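Local coordinates for protein cytochrome P450 monooxygenase (Rhodococcus sp. ECU0066, PDB 6KBH) that probably carries out monooxygenation as a self-sufficient cytochrome P450, with heme, FMN and a [2Fe-2S] cluster bound in a single chain, at residues Pro528-Arg531 with Thr532-Gln535; His754-Leu757 with Val758-Lys761; Arg377-Ala380 with Ser381-Leu384. All blocks are in the same frame, centred on the assembly; numbering follows the deposited sequence.

Interaction 1. Residues Pro528-Arg531 with Thr532-Gln535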
loop_
_atom_site.group_PDB
_atom_site.type_symbol
_atom_site.label_atom_id
_atom_site.label_comp_id
_atom_site.label_asym_id
_atom_site.label_seq_id
_atom_site.Cartn_x
_atom_site.Cartn_y
_atom_site.Cartn_z
ATOM N N PRO A 528 -6.655 23.307 -21.902
ATOM C CA PRO A 528 -5.821 23.413 -20.692
ATOM C C PRO A 528 -6.167 24.614 -19.833
ATOM O O PRO A 528 -6.138 24.516 -18.600
ATOM C CB PRO A 528 -4.394 23.507 -21.256
ATOM C CG PRO A 528 -4.492 23.008 -22.670
ATOM C CD PRO A 528 -5.858 23.402 -23.135
ATOM N N HIS A 529 -6.501 25.750 -20.452
ATOM C CA HIS A 529 -6.821 26.955 -19.697
ATOM C C HIS A 529 -8.099 26.801 -18.888
ATOM O O HIS A 529 -8.324 27.575 -17.950
ATOM C CB HIS A 529 -6.933 28.143 -20.647
ATOM C CG HIS A 529 -5.726 28.333 -21.511
ATOM N ND1 HIS A 529 -5.733 29.124 -22.639
ATOM C CD2 HIS A 529 -4.473 27.830 -21.410
ATOM C CE1 HIS A 529 -4.536 29.100 -23.197
ATOM N NE2 HIS A 529 -3.753 28.322 -22.470
ATOM N N ASP A 530 -8.940 25.832 -19.233
ATOM C CA ASP A 530 -10.075 25.462 -18.401
ATOM C C ASP A 530 -9.575 24.479 -17.354
ATOM O O ASP A 530 -9.289 23.317 -17.663
ATOM C CB ASP A 530 -11.206 24.861 -19.228
ATOM C CG ASP A 530 -12.456 24.656 -18.411
ATOM O OD1 ASP A 530 -12.407 24.972 -17.209
ATOM O OD2 ASP A 530 -13.474 24.182 -18.953
ATOM N N ARG A 531 -9.469 24.944 -16.116
ATOM C CA ARG A 531 -8.922 24.144 -15.032
ATOM C C ARG A 531 -9.973 23.852 -13.969
ATOM O O ARG A 531 -9.674 23.753 -12.777
ATOM C CB ARG A 531 -7.696 24.834 -14.445
ATOM C CG ARG A 531 -6.745 25.312 -15.533
ATOM C CD ARG A 531 -5.342 24.794 -15.310
ATOM N NE ARG A 531 -4.989 24.839 -13.897
ATOM C CZ ARG A 531 -4.778 25.962 -13.216
ATOM N NH1 ARG A 531 -4.877 27.140 -13.819
ATOM N NH2 ARG A 531 -4.466 25.904 -11.931
ATOM N N THR A 532 -11.222 23.704 -14.404
ATOM C CA THR A 532 -12.233 22.993 -13.638
ATOM C C THR A 532 -12.563 21.634 -14.240
ATOM O O THR A 532 -13.380 20.903 -13.662
ATOM C CB THR A 532 -13.520 23.824 -13.498
ATOM O OG1 THR A 532 -14.575 22.973 -13.035
ATOM C CG2 THR A 532 -13.942 24.427 -14.821
ATOM N N THR A 533 -11.924 21.262 -15.362
ATOM C CA THR A 533 -12.255 20.024 -16.066
ATOM C C THR A 533 -11.098 19.356 -16.799
ATOM O O THR A 533 -10.095 19.977 -17.169
ATOM C CB THR A 533 -13.331 20.236 -17.124
ATOM O OG1 THR A 533 -13.170 21.522 -17.742
ATOM C CG2 THR A 533 -14.714 20.021 -16.555
ATOM N N PHE A 534 -11.319 18.069 -17.055
ATOM C CA PHE A 534 -10.571 17.263 -18.002
ATOM C C PHE A 534 -11.538 16.718 -19.048
ATOM O O PHE A 534 -12.706 16.449 -18.751
ATOM C CB PHE A 534 -9.871 16.110 -17.293
ATOM C CG PHE A 534 -8.720 16.538 -16.441
ATOM C CD1 PHE A 534 -8.009 17.689 -16.730
ATOM C CD2 PHE A 534 -8.352 15.787 -15.340
ATOM C CE1 PHE A 534 -6.949 18.078 -15.936
ATOM C CE2 PHE A 534 -7.298 16.162 -14.551
ATOM C CZ PHE A 534 -6.594 17.310 -14.844
ATOM N N GLN A 535 -11.048 16.556 -20.275
ATOM C CA GLN A 535 -11.830 15.964 -21.354
ATOM C C GLN A 535 -11.038 14.837 -21.993
ATOM O O GLN A 535 -9.870 15.018 -22.354
ATOM C CB GLN A 535 -12.218 17.002 -22.413
ATOM C CG GLN A 535 -13.642 17.518 -22.280
ATOM C CD GLN A 535 -13.988 18.549 -23.335
ATOM O OE1 GLN A 535 -13.107 19.116 -23.978
ATOM N NE2 GLN A 535 -15.279 18.802 -23.514
#

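Interaction 2. Residues His754-Leu757 with Val758-Lys761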
loop_
_atom_site.group_PDB
_atom_site.type_symbol
_atom_site.label_atom_id
_atom_site.label_comp_id
_atom_site.label_asym_id
_atom_site.label_seq_id
_atom_site.Cartn_x
_atom_site.Cartn_y
_atom_site.Cartn_z
ATOM N N HIS A 754 16.215 -2.747 -19.857
ATOM C CA HIS A 754 15.007 -1.957 -20.076
ATOM C C HIS A 754 14.093 -2.618 -21.100
ATOM O O HIS A 754 14.530 -2.975 -22.199
ATOM C CB HIS A 754 15.379 -0.558 -20.562
ATOM C CG HIS A 754 15.739 0.399 -19.472
ATOM N ND1 HIS A 754 14.870 0.738 -18.456
ATOM C CD2 HIS A 754 16.864 1.122 -19.261
ATOM C CE1 HIS A 754 15.452 1.615 -17.656
ATOM N NE2 HIS A 754 16.661 1.867 -18.124
ATOM N N ARG A 755 12.810 -2.777 -20.738
ATOM C CA ARG A 755 11.824 -3.328 -21.664
ATOM C C ARG A 755 10.468 -2.644 -21.575
ATOM O O ARG A 755 9.467 -3.214 -22.022
ATOM C CB ARG A 755 11.637 -4.811 -21.433
ATOM C CG ARG A 755 12.858 -5.555 -21.793
ATOM C CD ARG A 755 12.694 -6.994 -21.625
ATOM N NE ARG A 755 13.960 -7.622 -21.933
ATOM C CZ ARG A 755 14.177 -8.911 -21.766
ATOM N NH1 ARG A 755 13.192 -9.664 -21.310
ATOM N NH2 ARG A 755 15.356 -9.441 -22.058
ATOM N N ASP A 756 10.406 -1.454 -21.003
ATOM C CA ASP A 756 9.183 -0.680 -20.995
ATOM C C ASP A 756 9.100 0.158 -22.265
ATOM O O ASP A 756 10.006 0.165 -23.103
ATOM C CB ASP A 756 9.140 0.218 -19.769
ATOM C CG ASP A 756 10.372 1.088 -19.661
ATOM O OD1 ASP A 756 11.479 0.583 -19.934
ATOM O OD2 ASP A 756 10.237 2.279 -19.325
ATOM N N LEU A 757 7.996 0.886 -22.404
ATOM C CA LEU A 757 7.840 1.857 -23.475
ATOM C C LEU A 757 7.603 3.262 -22.933
ATOM O O LEU A 757 7.280 4.168 -23.712
ATOM C CB LEU A 757 6.696 1.442 -24.409
ATOM C CG LEU A 757 6.446 -0.052 -24.670
ATOM C CD1 LEU A 757 5.349 -0.230 -25.705
ATOM C CD2 LEU A 757 7.701 -0.800 -25.118
ATOM N N VAL A 758 7.762 3.474 -21.626
ATOM C CA VAL A 758 7.439 4.769 -21.035
ATOM C C VAL A 758 8.657 5.690 -20.938
ATOM O O VAL A 758 8.529 6.905 -21.137
ATOM C CB VAL A 758 6.771 4.572 -19.658
ATOM C CG1 VAL A 758 7.544 3.584 -18.809
ATOM C CG2 VAL A 758 6.632 5.900 -18.922
ATOM N N LEU A 759 9.842 5.151 -20.663
ATOM C CA LEU A 759 11.002 5.992 -20.412
ATOM C C LEU A 759 11.738 6.322 -21.706
ATOM O O LEU A 759 12.017 5.434 -22.518
ATOM C CB LEU A 759 11.950 5.321 -19.416
ATOM C CG LEU A 759 11.398 5.244 -17.987
ATOM C CD1 LEU A 759 12.058 4.127 -17.199
ATOM C CD2 LEU A 759 11.535 6.569 -17.252
ATOM N N THR A 760 12.046 7.607 -21.879
ATOM C CA THR A 760 12.818 8.079 -23.021
ATOM C C THR A 760 14.163 7.365 -23.087
ATOM O O THR A 760 14.703 6.925 -22.070
ATOM C CB THR A 760 13.042 9.587 -22.915
ATOM O OG1 THR A 760 14.215 9.840 -22.131
ATOM C CG2 THR A 760 11.850 10.253 -22.244
ATOM N N LYS A 761 14.712 7.259 -24.302
ATOM C CA LYS A 761 15.984 6.565 -24.478
ATOM C C LYS A 761 17.103 7.208 -23.669
ATOM O O LYS A 761 18.083 6.530 -23.337
ATOM C CB LYS A 761 16.363 6.508 -25.963
ATOM C CG LYS A 761 17.482 5.521 -26.267
ATOM C CD LYS A 761 17.101 4.109 -25.832
ATOM C CE LYS A 761 18.334 3.263 -25.542
ATOM N NZ LYS A 761 19.038 3.705 -24.302
#

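Interaction 3. Residues Arg377-Ala380 with Ser381-Leu384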
loop_
_atom_site.group_PDB
_atom_site.type_symbol
_atom_site.label_atom_id
_atom_site.label_comp_id
_atom_site.label_asym_id
_atom_site.label_seq_id
_atom_site.Cartn_x
_atom_site.Cartn_y
_atom_site.Cartn_z
ATOM N N ARG A 377 -2.744 11.957 2.623
ATOM C CA ARG A 377 -1.292 12.088 2.704
ATOM C C ARG A 377 -0.616 11.098 1.769
ATOM O O ARG A 377 -0.854 9.888 1.853
ATOM C CB ARG A 377 -0.822 11.863 4.148
ATOM C CG ARG A 377 0.688 11.953 4.385
ATOM C CD ARG A 377 1.051 11.569 5.826
ATOM N NE ARG A 377 0.521 12.519 6.804
ATOM C CZ ARG A 377 1.179 13.589 7.237
ATOM N NH1 ARG A 377 2.401 13.845 6.789
ATOM N NH2 ARG A 377 0.619 14.406 8.118
ATOM N N ASP A 378 0.214 11.615 0.865
ATOM C CA ASP A 378 0.945 10.773 -0.072
ATOM C C ASP A 378 2.101 10.035 0.590
ATOM O O ASP A 378 2.915 9.424 -0.108
ATOM C CB ASP A 378 1.463 11.609 -1.250
ATOM C CG ASP A 378 2.639 12.516 -0.879
ATOM O OD1 ASP A 378 2.933 12.700 0.322
ATOM O OD2 ASP A 378 3.280 13.051 -1.808
ATOM N N ASN A 379 2.175 10.089 1.921
ATOM C CA ASN A 379 3.310 9.606 2.687
ATOM C C ASN A 379 2.940 8.560 3.724
ATOM O O ASN A 379 3.843 7.996 4.351
ATOM C CB ASN A 379 3.991 10.782 3.406
ATOM C CG ASN A 379 5.491 10.636 3.478
ATOM O OD1 ASN A 379 6.065 9.695 2.933
ATOM N ND2 ASN A 379 6.139 11.577 4.154
ATOM N N ALA A 380 1.645 8.293 3.927
ATOM C CA ALA A 380 1.220 7.455 5.045
ATOM C C ALA A 380 1.890 6.088 5.009
ATOM O O ALA A 380 2.289 5.561 6.052
ATOM C CB ALA A 380 -0.300 7.310 5.038
ATOM N N SER A 381 2.062 5.524 3.810
ATOM C CA SER A 381 2.566 4.163 3.649
ATOM C C SER A 381 3.921 3.942 4.316
ATOM O O SER A 381 4.304 2.788 4.533
ATOM C CB SER A 381 2.648 3.824 2.151
ATOM O OG SER A 381 3.227 2.551 1.906
ATOM N N ASP A 382 4.647 5.012 4.661
ATOM C CA ASP A 382 5.976 4.888 5.256
ATOM C C ASP A 382 5.954 4.663 6.760
ATOM O O ASP A 382 7.030 4.568 7.362
ATOM C CB ASP A 382 6.829 6.134 4.986
ATOM C CG ASP A 382 6.908 6.495 3.529
ATOM O OD1 ASP A 382 5.877 6.917 2.967
ATOM O OD2 ASP A 382 8.011 6.386 2.956
ATOM N N HIS A 383 4.782 4.593 7.388
ATOM C CA HIS A 383 4.744 4.406 8.831
ATOM C C HIS A 383 5.358 3.067 9.211
ATOM O O HIS A 383 5.359 2.111 8.431
ATOM C CB HIS A 383 3.313 4.491 9.355
ATOM C CG HIS A 383 2.406 3.429 8.819
ATOM N ND1 HIS A 383 2.422 2.132 9.283
ATOM C CD2 HIS A 383 1.446 3.474 7.864
ATOM C CE1 HIS A 383 1.517 1.422 8.633
ATOM N NE2 HIS A 383 0.912 2.213 7.765
ATOM N N LEU A 384 5.886 3.003 10.429
ATOM C CA LEU A 384 6.550 1.808 10.927
ATOM C C LEU A 384 5.666 1.013 11.879
ATOM O O LEU A 384 6.176 0.208 12.662
ATOM C CB LEU A 384 7.869 2.192 11.595
ATOM C CG LEU A 384 8.692 3.110 10.689
ATOM C CD1 LEU A 384 10.021 3.460 11.311
ATOM C CD2 LEU A 384 8.897 2.476 9.318
#

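Interaction 1. Residues Pro528-Arg531 with Thr532-Gln535
Asp530 and Thr533 face each other because of their first torsions: Asp530 has CG extended opposite its amide nitrogen (chi1 -172°), which sends the carboxylate forward along the chain, while Thr533 with chi1 36° holds OG1 back toward it. From Asp530 to the amide of Thr532 the chain makes a probable Asx turn, in which a carboxylate oxygen of residue i takes the amide of residue i+2. It stands at the entry to strand 533-536, one of the strands of the antiparallel beta-barrel of the flavin-binding domain. The turn rests on one bond, Thr532 N to Asp530 OD1, 3.3 Å long and nearly straight at 171°, and the bond is doubtful to the extent that the place of OD1 is. The other oxygen, Asp530 OD2, lies 2.9 Å from Thr533 OG1, but the angle there is too poor for a hydrogen bond, and the two side chains merely cross obliquely. Over the turn the chain closes to 6.3 Å between Asp530 CA and Thr533 CA. Arg531 starts away from the turn, and its NE donates to Leu502 O. Phe534, second in the strand, pairs through its backbone with Leu494, and Gln535 with Cys525. Inside the bend, Arg531 C comes within 3.5 Å of Thr533 N.

Interaction 2. Residues His754-Leu757 with Val758-Lys761
Asp756 reaches forward three residues to Leu759, and a single hydrogen bond across the turn carries the polar part of the contact. Leu759 N donates to Asp756 OD2 at 3.2 Å with a bent angle of 147°, coming in from above the carboxylate plane, 40° out of it. Asp756 gets there with CG set between its own backbone N and carbonyl carbon (chi1 54°), which folds the acid back over the turn. Its other oxygen, OD1, makes a long, weak ion pair with Arg764 NH2. This is the connection from strand 749-753 to helix 761-766 in the plant-type ferredoxin domain, a beta-grasp fold, and Thr760 is the N-cap of that helix. Van der Waals contacts surround the acid. Val758 CG1 lies 3.8 Å from Asp756 CB, and the aliphatic part of Leu759 runs past the carboxylate, with Leu759 CD1 3.4 Å from Asp756 OD2. The same CD1 meets the His754 ring obliquely, Leu759 CD1 lying 4.2 Å from His754 CE1. Met771, in the neighbouring strand 769-771, touches Asp756, Val758 and Leu759, and Val758 has its side chain about 6 Å from the [2Fe-2S] cluster at the nearest atoms.

Interaction 3. Residues Arg377-Ala380 with Ser381-Leu384
Asp382 folds its side chain back on Asn379 across a short 3-10 turn, in the segment that leads to the heme-ligating cysteine loop of the P450 domain, between helix 357-360 and helix 396-413. From Asp382 CB, which lies 3.6 Å from Asn379 O, the chain turns with CG beside its own backbone N (chi1 -53°). Asp382 CG then stands 3.4 Å from the amide oxygen Asn379 OD1. At the tip, Asp382 OD1 is 2.7 Å from Asn379 O; Asn379 OD1 is also close to it, but these two side-chain oxygens are both acceptors. The carboxylate and amide planes are turned 72° apart. The other tip atom, Asp382 OD2, has a weak hydrogen bond with His366 NE2. The backbone itself closes the turn: Asp382 N donates to Asn379 O at 3.1 Å and 168°. His383 N follows with Ala380 O at 3.0 Å, though that oxygen is placed with less certainty. Just upstream, Arg377 salt-bridges Glu321, consistent with the Glu-Arg-Arg triad of P450s, in which the first two members come from helix 315-325. At the far end the side chain of His383, about 7 Å from the heme at the nearest atoms, hydrogen-bonds Glu320 OE1 through NE2.

All three contacts are local turns, one in each cofactor domain: interaction 3 in the P450 part, interaction 1 in the flavin domain and interaction 2 in the ferredoxin domain. Their centres lie 28 to 30 Å apart, and none touches another. Interaction 3 is partly buried, nearest the centre of the chain, and is closed by backbone bonds; interactions 1 and 2 sit at the surface, and in each an aspartate takes a backbone amide, less surely in 528-535, two residues on there and three residues on in 754-761. Interaction 1 opens a strand, while interaction 2, a loop close to the iron-sulfur cluster, leads into a helix. One contact joins two of the domains: Ser381 touches Asp730 of the ferredoxin domain.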